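Local coordinates for early 35 kDa protein (Autographa californica nucleopolyhedrovirus, PDB 1P35) that inhibits caspases and so blocks the apoptotic response of the infected insect cell, and also suppresses the host RNA interference antiviral response, at residues R16-D21 / Y198-Q203; F46-P51 / L166-N171; I173-I178 / L294-A299. All blocks are in the same frame, centred on the assembly; numbering follows the deposited sequence.

Interaction 1: residues R16-D21 / Y198-Q203. With PO4 (phosphate ion), chain D; EDO (1,2-ethanediol), chain G.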
ATOM      1  N   ARG A  16     -14.370  -8.655  -6.890  1.00 30.85           N
ATOM      2  CA  ARG A  16     -13.588  -9.782  -7.379  1.00 27.32           C
ATOM      3  C   ARG A  16     -14.488 -10.992  -7.194  1.00 32.83           C
ATOM      4  O   ARG A  16     -15.161 -11.140  -6.160  1.00 31.51           O
ATOM      5  CB  ARG A  16     -12.294  -9.997  -6.589  1.00 23.47           C
ATOM      6  CG  ARG A  16     -11.347 -10.904  -7.341  1.00 27.73           C
ATOM      7  CD  ARG A  16     -10.112 -11.380  -6.518  1.00 24.76           C
ATOM      8  NE  ARG A  16     -10.553 -12.241  -5.433  1.00 41.42           N
ATOM      9  CZ  ARG A  16      -9.770 -12.779  -4.507  1.00 40.80           C
ATOM     10  NH1 ARG A  16      -8.460 -12.549  -4.513  1.00 38.69           N
ATOM     11  NH2 ARG A  16     -10.314 -13.570  -3.585  1.00 34.84           N
ATOM     12  N   ASP A  17     -14.525 -11.854  -8.206  1.00 32.69           N
ATOM     13  CA  ASP A  17     -15.343 -13.051  -8.138  1.00 38.58           C
ATOM     14  C   ASP A  17     -14.521 -14.122  -8.848  1.00 40.21           C
ATOM     15  O   ASP A  17     -14.229 -13.991 -10.024  1.00 23.56           O
ATOM     16  CB  ASP A  17     -16.685 -12.809  -8.821  1.00 32.29           C
ATOM     17  CG  ASP A  17     -17.628 -13.994  -8.709  1.00 47.33           C
ATOM     18  OD1 ASP A  17     -17.280 -15.058  -9.251  1.00 36.64           O
ATOM     19  OD2 ASP A  17     -18.715 -13.855  -8.095  1.00 35.17           O
ATOM     20  N   CYS A  18     -14.156 -15.169  -8.102  1.00 34.51           N
ATOM     21  CA  CYS A  18     -13.312 -16.235  -8.614  1.00 32.62           C
ATOM     22  C   CYS A  18     -13.900 -17.637  -8.347  1.00 30.30           C
ATOM     23  O   CYS A  18     -14.673 -17.822  -7.406  1.00 35.11           O
ATOM     24  CB  CYS A  18     -11.915 -16.135  -7.947  1.00 43.02           C
ATOM     25  SG  CYS A  18     -10.985 -14.558  -8.106  1.00 39.36           S
ATOM     26  N   GLN A  19     -13.526 -18.608  -9.183  1.00 34.82           N
ATOM     27  CA  GLN A  19     -13.969 -19.995  -9.024  1.00 42.49           C
ATOM     28  C   GLN A  19     -13.136 -20.475  -7.832  1.00 36.40           C
ATOM     29  O   GLN A  19     -11.955 -20.177  -7.783  1.00 50.61           O
ATOM     30  CB  GLN A  19     -13.609 -20.820 -10.278  1.00 34.61           C
ATOM     31  CG  GLN A  19     -14.383 -22.162 -10.471  1.00 40.30           C
ATOM     32  CD  GLN A  19     -15.930 -22.005 -10.788  1.00 61.79           C
ATOM     33  OE1 GLN A  19     -16.342 -21.259 -11.692  1.00 58.84           O
ATOM     34  NE2 GLN A  19     -16.762 -22.738 -10.050  1.00 53.07           N
ATOM     35  N   VAL A  20     -13.758 -21.141  -6.857  1.00 47.66           N
ATOM     36  CA  VAL A  20     -13.039 -21.677  -5.680  1.00 39.31           C
ATOM     37  C   VAL A  20     -12.769 -23.155  -5.994  1.00 47.91           C
ATOM     38  O   VAL A  20     -11.678 -23.653  -5.739  1.00 49.76           O
ATOM     39  CB  VAL A  20     -13.876 -21.580  -4.420  1.00 24.06           C
ATOM     40  CG1 VAL A  20     -13.252 -22.459  -3.316  1.00 28.00           C
ATOM     41  CG2 VAL A  20     -13.955 -20.112  -3.948  1.00 18.95           C
ATOM     42  N   ASP A  21     -13.796 -23.825  -6.531  1.00 40.99           N
ATOM     43  CA  ASP A  21     -13.739 -25.214  -7.006  1.00 42.30           C
ATOM     44  C   ASP A  21     -14.854 -25.426  -8.008  1.00 38.10           C
ATOM     45  O   ASP A  21     -15.636 -24.510  -8.288  1.00 42.70           O
ATOM     46  CB  ASP A  21     -13.861 -26.278  -5.891  1.00 39.98           C
ATOM     47  CG  ASP A  21     -15.183 -26.213  -5.139  1.00 41.04           C
ATOM     48  OD1 ASP A  21     -16.258 -26.076  -5.762  1.00 50.02           O
ATOM     49  OD2 ASP A  21     -15.128 -26.328  -3.899  1.00 57.04           O
ATOM     50  N   TYR A 198     -12.564  -7.838 -11.205  1.00 31.53           N
ATOM     51  CA  TYR A 198     -11.663  -8.878 -11.643  1.00 33.65           C
ATOM     52  C   TYR A 198     -12.532 -10.155 -11.527  1.00 32.66           C
ATOM     53  O   TYR A 198     -13.039 -10.434 -10.440  1.00 25.49           O
ATOM     54  CB  TYR A 198     -10.435  -8.933 -10.674  1.00 33.81           C
ATOM     55  CG  TYR A 198      -9.475 -10.067 -10.956  1.00 40.39           C
ATOM     56  CD1 TYR A 198      -9.825 -11.387 -10.641  1.00 44.96           C
ATOM     57  CD2 TYR A 198      -8.223  -9.830 -11.555  1.00 33.12           C
ATOM     58  CE1 TYR A 198      -8.968 -12.451 -10.895  1.00 35.49           C
ATOM     59  CE2 TYR A 198      -7.335 -10.882 -11.822  1.00 38.64           C
ATOM     60  CZ  TYR A 198      -7.713 -12.200 -11.479  1.00 40.11           C
ATOM     61  OH  TYR A 198      -6.829 -13.250 -11.612  1.00 48.42           O
ATOM     62  N   VAL A 199     -12.722 -10.905 -12.628  1.00 27.58           N
ATOM     63  CA  VAL A 199     -13.580 -12.125 -12.591  1.00 29.13           C
ATOM     64  C   VAL A 199     -12.890 -13.203 -13.410  1.00 32.07           C
ATOM     65  O   VAL A 199     -12.604 -12.970 -14.574  1.00 26.94           O
ATOM     66  CB  VAL A 199     -14.982 -11.906 -13.220  1.00 30.56           C
ATOM     67  CG1 VAL A 199     -15.856 -13.135 -12.943  1.00 30.51           C
ATOM     68  CG2 VAL A 199     -15.664 -10.622 -12.657  1.00 24.20           C
ATOM     69  N   ASP A 200     -12.609 -14.368 -12.809  1.00 26.01           N
ATOM     70  CA  ASP A 200     -11.902 -15.431 -13.530  1.00 25.43           C
ATOM     71  C   ASP A 200     -12.785 -16.608 -13.870  1.00 34.55           C
ATOM     72  O   ASP A 200     -13.929 -16.661 -13.453  1.00 27.56           O
ATOM     73  CB  ASP A 200     -10.651 -15.902 -12.774  1.00 24.63           C
ATOM     74  CG  ASP A 200     -10.944 -16.697 -11.478  1.00 33.00           C
ATOM     75  OD1 ASP A 200     -11.959 -17.395 -11.379  1.00 29.73           O
ATOM     76  OD2 ASP A 200     -10.079 -16.654 -10.567  1.00 32.31           O
ATOM     77  N   SER A 201     -12.241 -17.520 -14.673  1.00 37.15           N
ATOM     78  CA  SER A 201     -12.929 -18.712 -15.141  1.00 43.21           C
ATOM     79  C   SER A 201     -14.224 -18.358 -15.841  1.00 43.44           C
ATOM     80  O   SER A 201     -15.252 -19.008 -15.611  1.00 45.47           O
ATOM     81  CB  SER A 201     -13.210 -19.679 -13.988  1.00 33.20           C
ATOM     82  OG  SER A 201     -12.072 -19.785 -13.147  1.00 47.46           O
ATOM     83  N   VAL A 202     -14.163 -17.335 -16.698  1.00 49.14           N
ATOM     84  CA  VAL A 202     -15.346 -16.889 -17.439  1.00 41.66           C
ATOM     85  C   VAL A 202     -15.181 -16.820 -18.926  1.00 34.09           C
ATOM     86  O   VAL A 202     -14.116 -16.579 -19.417  1.00 33.15           O
ATOM     87  CB  VAL A 202     -15.884 -15.499 -16.946  1.00 34.47           C
ATOM     88  CG1 VAL A 202     -16.565 -15.707 -15.616  1.00 28.13           C
ATOM     89  CG2 VAL A 202     -14.710 -14.444 -16.800  1.00 13.99           C
ATOM     90  N   GLN A 203     -16.258 -17.091 -19.634  1.00 36.86           N
ATOM     91  CA  GLN A 203     -16.263 -17.036 -21.082  1.00 42.74           C
ATOM     92  C   GLN A 203     -16.458 -15.601 -21.568  1.00 41.78           C
ATOM     93  O   GLN A 203     -17.118 -14.781 -20.926  1.00 35.03           O
ATOM     94  CB  GLN A 203     -17.399 -17.904 -21.634  1.00 51.23           C
ATOM     95  CG  GLN A 203     -17.202 -19.409 -21.486  1.00 55.63           C
ATOM     96  CD  GLN A 203     -18.411 -20.175 -21.990  1.00 85.62           C
ATOM     97  OE1 GLN A 203     -18.924 -19.898 -23.081  1.00 86.28           O
ATOM     98  NE2 GLN A 203     -18.871 -21.144 -21.205  1.00 85.92           N
TER
HETATM   99  P   PO4 D   1      -6.877 -15.138  -1.982  1.00 57.27           P
HETATM  100  O1  PO4 D   1      -8.315 -15.636  -2.044  1.00 54.50           O
HETATM  101  O2  PO4 D   1      -6.224 -15.714  -0.740  1.00 83.74           O
HETATM  102  O3  PO4 D   1      -6.101 -15.582  -3.215  1.00 58.37           O
HETATM  103  O4  PO4 D   1      -6.905 -13.635  -1.947  1.00 62.58           O
HETATM  104  C1  EDO G 303      -6.075  -9.632  -7.016  1.00 24.71           C
HETATM  105  O1  EDO G 303      -4.655  -9.936  -6.942  1.00 42.82           O
HETATM  106  C2  EDO G 303      -6.829 -10.691  -7.760  1.00 24.30           C
HETATM  107  O2  EDO G 303      -6.812 -11.867  -6.996  1.00 47.76           O
HETATM  108  O   HOH W   1      -9.791 -18.904  -9.123  1.00 34.33           O

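Interaction 2: residues F46-P51 / L166-N171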
ATOM      1  N   PHE A  46     -28.024  -7.434  -3.972  1.00 26.30           N
ATOM      2  CA  PHE A  46     -27.704  -7.600  -5.377  1.00 28.57           C
ATOM      3  C   PHE A  46     -27.798  -9.061  -5.750  1.00 32.81           C
ATOM      4  O   PHE A  46     -27.739  -9.974  -4.893  1.00 27.44           O
ATOM      5  CB  PHE A  46     -26.303  -6.998  -5.676  1.00 22.79           C
ATOM      6  CG  PHE A  46     -25.160  -7.599  -4.840  1.00 33.57           C
ATOM      7  CD1 PHE A  46     -24.603  -8.846  -5.173  1.00 33.45           C
ATOM      8  CD2 PHE A  46     -24.630  -6.899  -3.735  1.00 20.01           C
ATOM      9  CE1 PHE A  46     -23.538  -9.395  -4.442  1.00 28.69           C
ATOM     10  CE2 PHE A  46     -23.560  -7.435  -2.981  1.00 19.67           C
ATOM     11  CZ  PHE A  46     -23.007  -8.694  -3.341  1.00 35.38           C
ATOM     12  N   ASN A  47     -27.950  -9.280  -7.039  1.00 28.61           N
ATOM     13  CA  ASN A  47     -28.073 -10.619  -7.560  1.00 34.94           C
ATOM     14  C   ASN A  47     -26.756 -11.388  -7.627  1.00 31.75           C
ATOM     15  O   ASN A  47     -25.681 -10.797  -7.852  1.00 23.46           O
ATOM     16  CB  ASN A  47     -28.702 -10.556  -8.963  1.00 39.95           C
ATOM     17  CG  ASN A  47     -30.181 -10.207  -8.939  1.00 28.26           C
ATOM     18  OD1 ASN A  47     -30.679  -9.442  -9.785  1.00 34.46           O
ATOM     19  ND2 ASN A  47     -30.901 -10.793  -7.996  1.00 27.86           N
ATOM     20  N   ILE A  48     -26.855 -12.693  -7.381  1.00 31.22           N
ATOM     21  CA  ILE A  48     -25.735 -13.618  -7.499  1.00 34.74           C
ATOM     22  C   ILE A  48     -26.316 -14.879  -8.179  1.00 34.89           C
ATOM     23  O   ILE A  48     -27.529 -15.088  -8.162  1.00 24.12           O
ATOM     24  CB  ILE A  48     -25.042 -13.922  -6.118  1.00 42.15           C
ATOM     25  CG1 ILE A  48     -26.056 -14.413  -5.090  1.00 30.65           C
ATOM     26  CG2 ILE A  48     -24.274 -12.667  -5.620  1.00 27.89           C
ATOM     27  CD1 ILE A  48     -25.422 -14.720  -3.743  1.00 33.83           C
ATOM     28  N   SER A  49     -25.476 -15.701  -8.801  1.00 26.75           N
ATOM     29  CA  SER A  49     -25.984 -16.873  -9.517  1.00 28.73           C
ATOM     30  C   SER A  49     -26.309 -18.128  -8.652  1.00 33.93           C
ATOM     31  O   SER A  49     -26.751 -19.136  -9.170  1.00 47.22           O
ATOM     32  CB  SER A  49     -24.999 -17.246 -10.618  1.00 37.16           C
ATOM     33  OG  SER A  49     -23.732 -17.543 -10.062  1.00 34.00           O
ATOM     34  N   GLY A  50     -26.100 -18.055  -7.342  1.00 27.69           N
ATOM     35  CA  GLY A  50     -26.400 -19.200  -6.499  1.00 28.23           C
ATOM     36  C   GLY A  50     -26.439 -18.929  -4.997  1.00 40.36           C
ATOM     37  O   GLY A  50     -26.017 -17.875  -4.540  1.00 43.92           O
ATOM     38  N   PRO A  51     -26.887 -19.910  -4.202  1.00 36.14           N
ATOM     39  CA  PRO A  51     -26.972 -19.700  -2.765  1.00 35.92           C
ATOM     40  C   PRO A  51     -25.652 -19.493  -2.075  1.00 39.68           C
ATOM     41  O   PRO A  51     -24.665 -20.138  -2.406  1.00 38.87           O
ATOM     42  CB  PRO A  51     -27.695 -20.957  -2.283  1.00 26.66           C
ATOM     43  CG  PRO A  51     -27.077 -22.075  -3.303  1.00 29.05           C
ATOM     44  CD  PRO A  51     -27.329 -21.278  -4.572  1.00 40.46           C
ATOM     45  N   LEU A 166     -17.037  -6.988   2.262  1.00 26.37           N
ATOM     46  CA  LEU A 166     -17.746  -8.249   2.468  1.00 32.97           C
ATOM     47  C   LEU A 166     -17.161  -9.223   1.494  1.00 37.69           C
ATOM     48  O   LEU A 166     -16.589  -8.824   0.495  1.00 29.84           O
ATOM     49  CB  LEU A 166     -19.247  -8.137   2.217  1.00 27.46           C
ATOM     50  CG  LEU A 166     -19.745  -7.902   0.768  1.00 39.11           C
ATOM     51  CD1 LEU A 166     -20.010  -9.212   0.070  1.00 33.07           C
ATOM     52  CD2 LEU A 166     -21.058  -7.145   0.784  1.00 28.05           C
ATOM     53  N   SER A 167     -17.268 -10.504   1.824  1.00 31.20           N
ATOM     54  CA  SER A 167     -16.819 -11.566   0.955  1.00 28.36           C
ATOM     55  C   SER A 167     -17.518 -12.853   1.387  1.00 35.08           C
ATOM     56  O   SER A 167     -17.777 -13.057   2.556  1.00 32.53           O
ATOM     57  CB  SER A 167     -15.292 -11.716   0.994  1.00 25.76           C
ATOM     58  OG  SER A 167     -14.800 -11.823   2.321  1.00 46.56           O
ATOM     59  N   PHE A 168     -17.823 -13.721   0.438  1.00 34.40           N
ATOM     60  CA  PHE A 168     -18.503 -14.939   0.785  1.00 26.35           C
ATOM     61  C   PHE A 168     -18.378 -15.929  -0.378  1.00 37.04           C
ATOM     62  O   PHE A 168     -18.056 -15.529  -1.513  1.00 30.01           O
ATOM     63  CB  PHE A 168     -19.985 -14.615   1.128  1.00 25.44           C
ATOM     64  CG  PHE A 168     -20.782 -14.023  -0.054  1.00 34.76           C
ATOM     65  CD1 PHE A 168     -21.040 -14.782  -1.196  1.00 29.40           C
ATOM     66  CD2 PHE A 168     -21.190 -12.688  -0.036  1.00 33.79           C
ATOM     67  CE1 PHE A 168     -21.687 -14.210  -2.324  1.00 24.29           C
ATOM     68  CE2 PHE A 168     -21.831 -12.105  -1.132  1.00 19.69           C
ATOM     69  CZ  PHE A 168     -22.074 -12.877  -2.287  1.00 19.73           C
ATOM     70  N   GLU A 169     -18.558 -17.215  -0.081  1.00 40.31           N
ATOM     71  CA  GLU A 169     -18.543 -18.231  -1.122  1.00 42.73           C
ATOM     72  C   GLU A 169     -19.976 -18.627  -1.425  1.00 29.30           C
ATOM     73  O   GLU A 169     -20.836 -18.646  -0.544  1.00 37.85           O
ATOM     74  CB  GLU A 169     -17.776 -19.481  -0.698  1.00 26.66           C
ATOM     75  CG  GLU A 169     -16.291 -19.345  -0.852  1.00 46.01           C
ATOM     76  CD  GLU A 169     -15.538 -20.465  -0.195  1.00 36.50           C
ATOM     77  OE1 GLU A 169     -15.958 -21.614  -0.369  1.00 77.52           O
ATOM     78  OE2 GLU A 169     -14.516 -20.207   0.467  1.00 79.27           O
ATOM     79  N   TYR A 170     -20.238 -18.914  -2.683  1.00 33.88           N
ATOM     80  CA  TYR A 170     -21.567 -19.347  -3.057  1.00 33.40           C
ATOM     81  C   TYR A 170     -21.451 -20.490  -4.086  1.00 43.75           C
ATOM     82  O   TYR A 170     -20.348 -20.770  -4.633  1.00 28.29           O
ATOM     83  CB  TYR A 170     -22.385 -18.170  -3.608  1.00 32.08           C
ATOM     84  CG  TYR A 170     -21.799 -17.530  -4.858  1.00 30.92           C
ATOM     85  CD1 TYR A 170     -20.605 -16.830  -4.817  1.00 30.05           C
ATOM     86  CD2 TYR A 170     -22.462 -17.624  -6.088  1.00 27.28           C
ATOM     87  CE1 TYR A 170     -20.075 -16.234  -5.988  1.00 36.04           C
ATOM     88  CE2 TYR A 170     -21.940 -17.037  -7.256  1.00 23.41           C
ATOM     89  CZ  TYR A 170     -20.763 -16.364  -7.206  1.00 25.51           C
ATOM     90  OH  TYR A 170     -20.177 -15.992  -8.386  1.00 33.44           O
ATOM     91  N   ASN A 171     -22.582 -21.145  -4.326  1.00 38.43           N
ATOM     92  CA  ASN A 171     -22.691 -22.272  -5.264  1.00 40.42           C
ATOM     93  C   ASN A 171     -23.533 -21.850  -6.474  1.00 33.15           C
ATOM     94  O   ASN A 171     -24.751 -21.936  -6.455  1.00 41.48           O
ATOM     95  CB  ASN A 171     -23.324 -23.430  -4.510  1.00 31.77           C
ATOM     96  CG  ASN A 171     -22.464 -23.863  -3.376  1.00 32.28           C
ATOM     97  OD1 ASN A 171     -22.854 -23.807  -2.207  1.00 50.71           O
ATOM     98  ND2 ASN A 171     -21.223 -24.262  -3.708  1.00 29.25           N
TER

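Interaction 3: residues I173-I178 / L294-A299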
ATOM      1  N   ILE A 173     -25.702 -21.484  -9.752  1.00 37.55           N
ATOM      2  CA  ILE A 173     -26.651 -22.383 -10.383  1.00 35.08           C
ATOM      3  C   ILE A 173     -26.268 -22.335 -11.885  1.00 40.57           C
ATOM      4  O   ILE A 173     -26.020 -21.272 -12.456  1.00 45.08           O
ATOM      5  CB  ILE A 173     -28.138 -21.939 -10.178  1.00 31.05           C
ATOM      6  CG1 ILE A 173     -28.604 -22.087  -8.705  1.00 36.36           C
ATOM      7  CG2 ILE A 173     -28.997 -22.679 -11.135  1.00 35.78           C
ATOM      8  CD1 ILE A 173     -28.100 -23.382  -7.919  1.00 30.98           C
ATOM      9  N   GLY A 174     -26.138 -23.504 -12.501  1.00 49.98           N
ATOM     10  CA  GLY A 174     -25.835 -23.602 -13.924  1.00 52.11           C
ATOM     11  C   GLY A 174     -24.734 -22.891 -14.696  1.00 49.48           C
ATOM     12  O   GLY A 174     -25.014 -22.363 -15.769  1.00 57.81           O
ATOM     13  N   ASN A 175     -23.495 -22.916 -14.204  1.00 43.74           N
ATOM     14  CA  ASN A 175     -22.378 -22.256 -14.907  1.00 56.89           C
ATOM     15  C   ASN A 175     -22.595 -20.775 -15.276  1.00 50.87           C
ATOM     16  O   ASN A 175     -22.222 -20.313 -16.353  1.00 54.79           O
ATOM     17  CB  ASN A 175     -21.997 -23.028 -16.183  1.00 64.12           C
ATOM     18  CG  ASN A 175     -21.661 -24.483 -15.905  1.00 61.41           C
ATOM     19  OD1 ASN A 175     -21.012 -24.800 -14.910  1.00 69.64           O
ATOM     20  ND2 ASN A 175     -22.079 -25.371 -16.801  1.00 63.25           N
ATOM     21  N   LYS A 176     -23.209 -20.048 -14.366  1.00 39.79           N
ATOM     22  CA  LYS A 176     -23.446 -18.631 -14.532  1.00 40.60           C
ATOM     23  C   LYS A 176     -22.763 -17.898 -13.365  1.00 32.61           C
ATOM     24  O   LYS A 176     -22.581 -18.487 -12.274  1.00 27.96           O
ATOM     25  CB  LYS A 176     -24.935 -18.358 -14.466  1.00 31.79           C
ATOM     26  CG  LYS A 176     -25.721 -18.954 -15.586  1.00 52.41           C
ATOM     27  CD  LYS A 176     -25.543 -18.143 -16.856  1.00 42.11           C
ATOM     28  CE  LYS A 176     -26.450 -18.658 -17.951  1.00 51.32           C
ATOM     29  NZ  LYS A 176     -26.199 -17.925 -19.213  1.00 55.33           N
ATOM     30  N   VAL A 177     -22.389 -16.644 -13.629  1.00 40.07           N
ATOM     31  CA  VAL A 177     -21.818 -15.704 -12.670  1.00 37.67           C
ATOM     32  C   VAL A 177     -22.464 -14.358 -12.954  1.00 36.24           C
ATOM     33  O   VAL A 177     -22.587 -13.943 -14.088  1.00 29.98           O
ATOM     34  CB  VAL A 177     -20.345 -15.401 -12.865  1.00 35.53           C
ATOM     35  CG1 VAL A 177     -19.807 -14.703 -11.605  1.00 29.57           C
ATOM     36  CG2 VAL A 177     -19.616 -16.609 -13.229  1.00 61.38           C
ATOM     37  N   ILE A 178     -22.854 -13.657 -11.909  1.00 41.61           N
ATOM     38  CA  ILE A 178     -23.444 -12.355 -12.080  1.00 24.94           C
ATOM     39  C   ILE A 178     -22.481 -11.319 -11.447  1.00 40.09           C
ATOM     40  O   ILE A 178     -22.167 -11.423 -10.275  1.00 35.94           O
ATOM     41  CB  ILE A 178     -24.794 -12.344 -11.376  1.00 21.10           C
ATOM     42  CG1 ILE A 178     -25.710 -13.354 -12.046  1.00 22.65           C
ATOM     43  CG2 ILE A 178     -25.395 -10.942 -11.364  1.00 24.55           C
ATOM     44  CD1 ILE A 178     -27.119 -13.458 -11.430  1.00 21.49           C
ATOM     45  N   LEU A 294     -22.357 -13.778 -17.062  1.00 34.19           N
ATOM     46  CA  LEU A 294     -21.525 -14.637 -17.942  1.00 37.61           C
ATOM     47  C   LEU A 294     -21.630 -16.122 -17.638  1.00 29.18           C
ATOM     48  O   LEU A 294     -22.179 -16.515 -16.608  1.00 31.19           O
ATOM     49  CB  LEU A 294     -20.043 -14.232 -17.806  1.00 35.73           C
ATOM     50  CG  LEU A 294     -19.872 -12.751 -18.150  1.00 41.11           C
ATOM     51  CD1 LEU A 294     -18.615 -12.224 -17.540  1.00 26.52           C
ATOM     52  CD2 LEU A 294     -19.978 -12.537 -19.696  1.00 29.53           C
ATOM     53  N   ASN A 295     -21.080 -16.936 -18.537  1.00 45.12           N
ATOM     54  CA  ASN A 295     -21.009 -18.386 -18.353  1.00 45.54           C
ATOM     55  C   ASN A 295     -19.608 -18.667 -17.810  1.00 47.32           C
ATOM     56  O   ASN A 295     -18.631 -18.027 -18.223  1.00 35.68           O
ATOM     57  CB  ASN A 295     -21.192 -19.142 -19.686  1.00 34.58           C
ATOM     58  CG  ASN A 295     -22.616 -19.043 -20.227  1.00 47.64           C
ATOM     59  OD1 ASN A 295     -23.572 -19.338 -19.519  1.00 40.17           O
ATOM     60  ND2 ASN A 295     -22.754 -18.632 -21.480  1.00 44.48           N
ATOM     61  N   THR A 296     -19.528 -19.588 -16.850  1.00 44.13           N
ATOM     62  CA  THR A 296     -18.258 -19.976 -16.251  1.00 42.91           C
ATOM     63  C   THR A 296     -17.637 -21.023 -17.183  1.00 48.83           C
ATOM     64  O   THR A 296     -18.286 -21.495 -18.114  1.00 68.85           O
ATOM     65  CB  THR A 296     -18.487 -20.604 -14.847  1.00 33.91           C
ATOM     66  OG1 THR A 296     -19.403 -21.698 -14.935  1.00 48.18           O
ATOM     67  CG2 THR A 296     -19.124 -19.611 -13.938  1.00 49.63           C
ATOM     68  N   ILE A 297     -16.378 -21.364 -16.951  1.00 53.40           N
ATOM     69  CA  ILE A 297     -15.724 -22.404 -17.743  1.00 67.49           C
ATOM     70  C   ILE A 297     -16.324 -23.744 -17.234  1.00 91.80           C
ATOM     71  O   ILE A 297     -16.525 -23.909 -16.022  1.00 96.00           O
ATOM     72  CB  ILE A 297     -14.199 -22.372 -17.518  1.00 63.48           C
ATOM     73  CG1 ILE A 297     -13.644 -21.001 -17.917  1.00 58.65           C
ATOM     74  CG2 ILE A 297     -13.526 -23.463 -18.336  1.00 91.51           C
ATOM     75  CD1 ILE A 297     -13.971 -20.575 -19.341  1.00 41.23           C
ATOM     76  N   LYS A 298     -16.601 -24.697 -18.138  1.00 95.48           N
ATOM     77  CA  LYS A 298     -17.242 -25.979 -17.751  1.00 91.87           C
ATOM     78  C   LYS A 298     -16.469 -27.146 -17.063  1.00 96.56           C
ATOM     79  O   LYS A 298     -16.953 -27.704 -16.062  1.00 88.33           O
ATOM     80  CB  LYS A 298     -17.998 -26.584 -18.957  1.00 84.11           C
ATOM     81  CG  LYS A 298     -19.157 -25.764 -19.558  1.00 85.77           C
ATOM     82  CD  LYS A 298     -18.661 -24.568 -20.388  1.00 88.00           C
ATOM     83  CE  LYS A 298     -19.806 -23.858 -21.124  1.00 98.53           C
ATOM     84  NZ  LYS A 298     -20.835 -23.249 -20.218  1.00 81.21           N
ATOM     85  N   ALA A 299     -15.303 -27.539 -17.587  1.00 95.90           N
ATOM     86  CA  ALA A 299     -14.573 -28.680 -17.009  1.00 93.64           C
ATOM     87  C   ALA A 299     -13.829 -28.357 -15.712  1.00 95.37           C
ATOM     88  O   ALA A 299     -14.129 -28.922 -14.653  1.00 92.59           O
ATOM     89  CB  ALA A 299     -13.600 -29.290 -18.053  1.00 61.04           C
TER

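Interaction 1: residues R16-D21 / Y198-Q203
Asp17 and Asp200 tie these two segments together in a parallel pairing of strand 10-21 with strand 191-199. Asp17 takes part through its backbone: its N donates to Tyr198 O at 3.0 Å and its O accepts from Asp200 N at 3.2 Å, while its carboxylate turns to other partners, Arg25 and Tyr170. Two residues on from Asp17, at Gln19 N, the acceptor is the Asp200 side chain and no longer the main chain. Gln19 N reaches the syn lone pair of Asp200 OD1 at 3.0 Å in a fairly straight bond (163° at the hydrogen). Chi1 of 70° puts Asp200 CG between its own backbone N and carbonyl carbon, beside Cys18 CA and CB. Ser201 OG donates to the same OD1 from above the carboxylate plane, so two donors grip one oxygen and limit the rotation of the group. The other oxygen, OD2, accepts a hydrogen bond from a water that also donates to Gln19 O.

On the face carrying Arg16 and Tyr198, the two side chains run side by side, Arg16 CG 3.7 Å from Tyr198 CD1. The guanidinium bonds to Glu26 and to a phosphate ion, which Lys58 and Arg79 of the second subunit also hold. An ethanediol carbon, like the phosphate probably from the crystallisation liquor, lies over the centre of the Tyr198 ring, and Cys18 SG comes obliquely to Tyr198 CE1 at 4.0 Å.

Interaction 2: residues F46-P51 / L166-N171
Pro51 and Asn171 supply the one hydrogen bond between these segments: Asn171 N donates to Pro51 O at 3.0 Å, with the N-H pointing well at the oxygen (162°) but tilted somewhat from the carbonyl plane. Close by, Gly50 CA closes directly on Asn171 O in a CA-H...O contact of 3.2 Å.

The apolar contacts gather round Phe168. Ile48 and Phe168 reach toward each other tip to tip, with Ile48 CG2 in the plane of the ring at its edge, 4.0 Å from Phe168 CZ. Phe46 CZ also comes to this edge, 4.2 Å from Phe168 CE2, while the Phe46 ring stacks on Tyr29.

Polar atoms line the rim of Tyr170. Ser49 OG lies in the ring plane, 3.4 Å from Tyr170 CE2, and is itself hydrogen-bonded to Lys176 O. The ring's hydroxyl is bonded to Asp17. At the other end of the side chain, Pro51 O comes to 3.2 Å from Tyr170 CB.

Leu27 of strand 24-33 touches both phenylalanines, and Val102 of strand 98-106 packs on Phe168. The bond from Asn171 N to Pro51 O lies where strand 52-55 comes to pair antiparallel with strand 164-170, while Phe46, Ile48 and Phe168 fill the interior between strands 42-48 and 164-170, which are not paired with each other.

Interaction 3: residues I173-I178 / L294-A299
Lys176 and Asn295 lie side by side on one face of a short antiparallel ribbon, pointing the same way. They form its non-hydrogen-bonded pair, and their side chains bridge the strands instead: Lys176 NZ donates to Asn295 OD1 at 3.0 Å. The lysine chain bends at chi2 (-76°), which brings CD to within 3.5 Å of Asn295 OD1; CE also lies close to that oxygen, and NZ bonds to it.

On the opposite face stand Val177 and Leu294, the hydrogen-bonded pair, joined by Val177 N to Leu294 O and Leu294 N to Val177 O, both 3.0 Å. Leu294 also packs on Phe209 of helix 206-215.

Past the paired strands, Asn175 and Thr296 cross at about a right angle. Thr296 OG1 sits against Asn175 CB at 3.2 Å, while Thr296 N donates to Asn175 O at 2.8 Å from well above the carbonyl plane. Asn295 CA approaches that oxygen as well, in a CA-H...O contact.

Main-chain bonds thus carry most of the pairing. The bridge from Lys176 is a hydrogen bond to a neutral amide, probably strengthened by the lysine's positive charge, and not a salt bridge.

From the N terminus, strand 10-21 enters interaction 1 first, but its partner arrives only at 198-203, a long loop later. Interaction 2 opens and closes within that loop, joining 46-51 to 166-171. Interaction 3 starts just afterwards at 173-178 and ends at the C terminus, so it follows interaction 2 in series and crosses interaction 1. The three sites touch: interactions 1 and 2 meet at Tyr170, and 2 and 3 at Ser49. Between 1 and 3, the backbones of Ser201 and Gln203 probably hydrogen-bond to those of Ile297 and Asn295. Together they fasten the C-terminal residues and ribbon 176-179/292-295 to strands of the main beta structure.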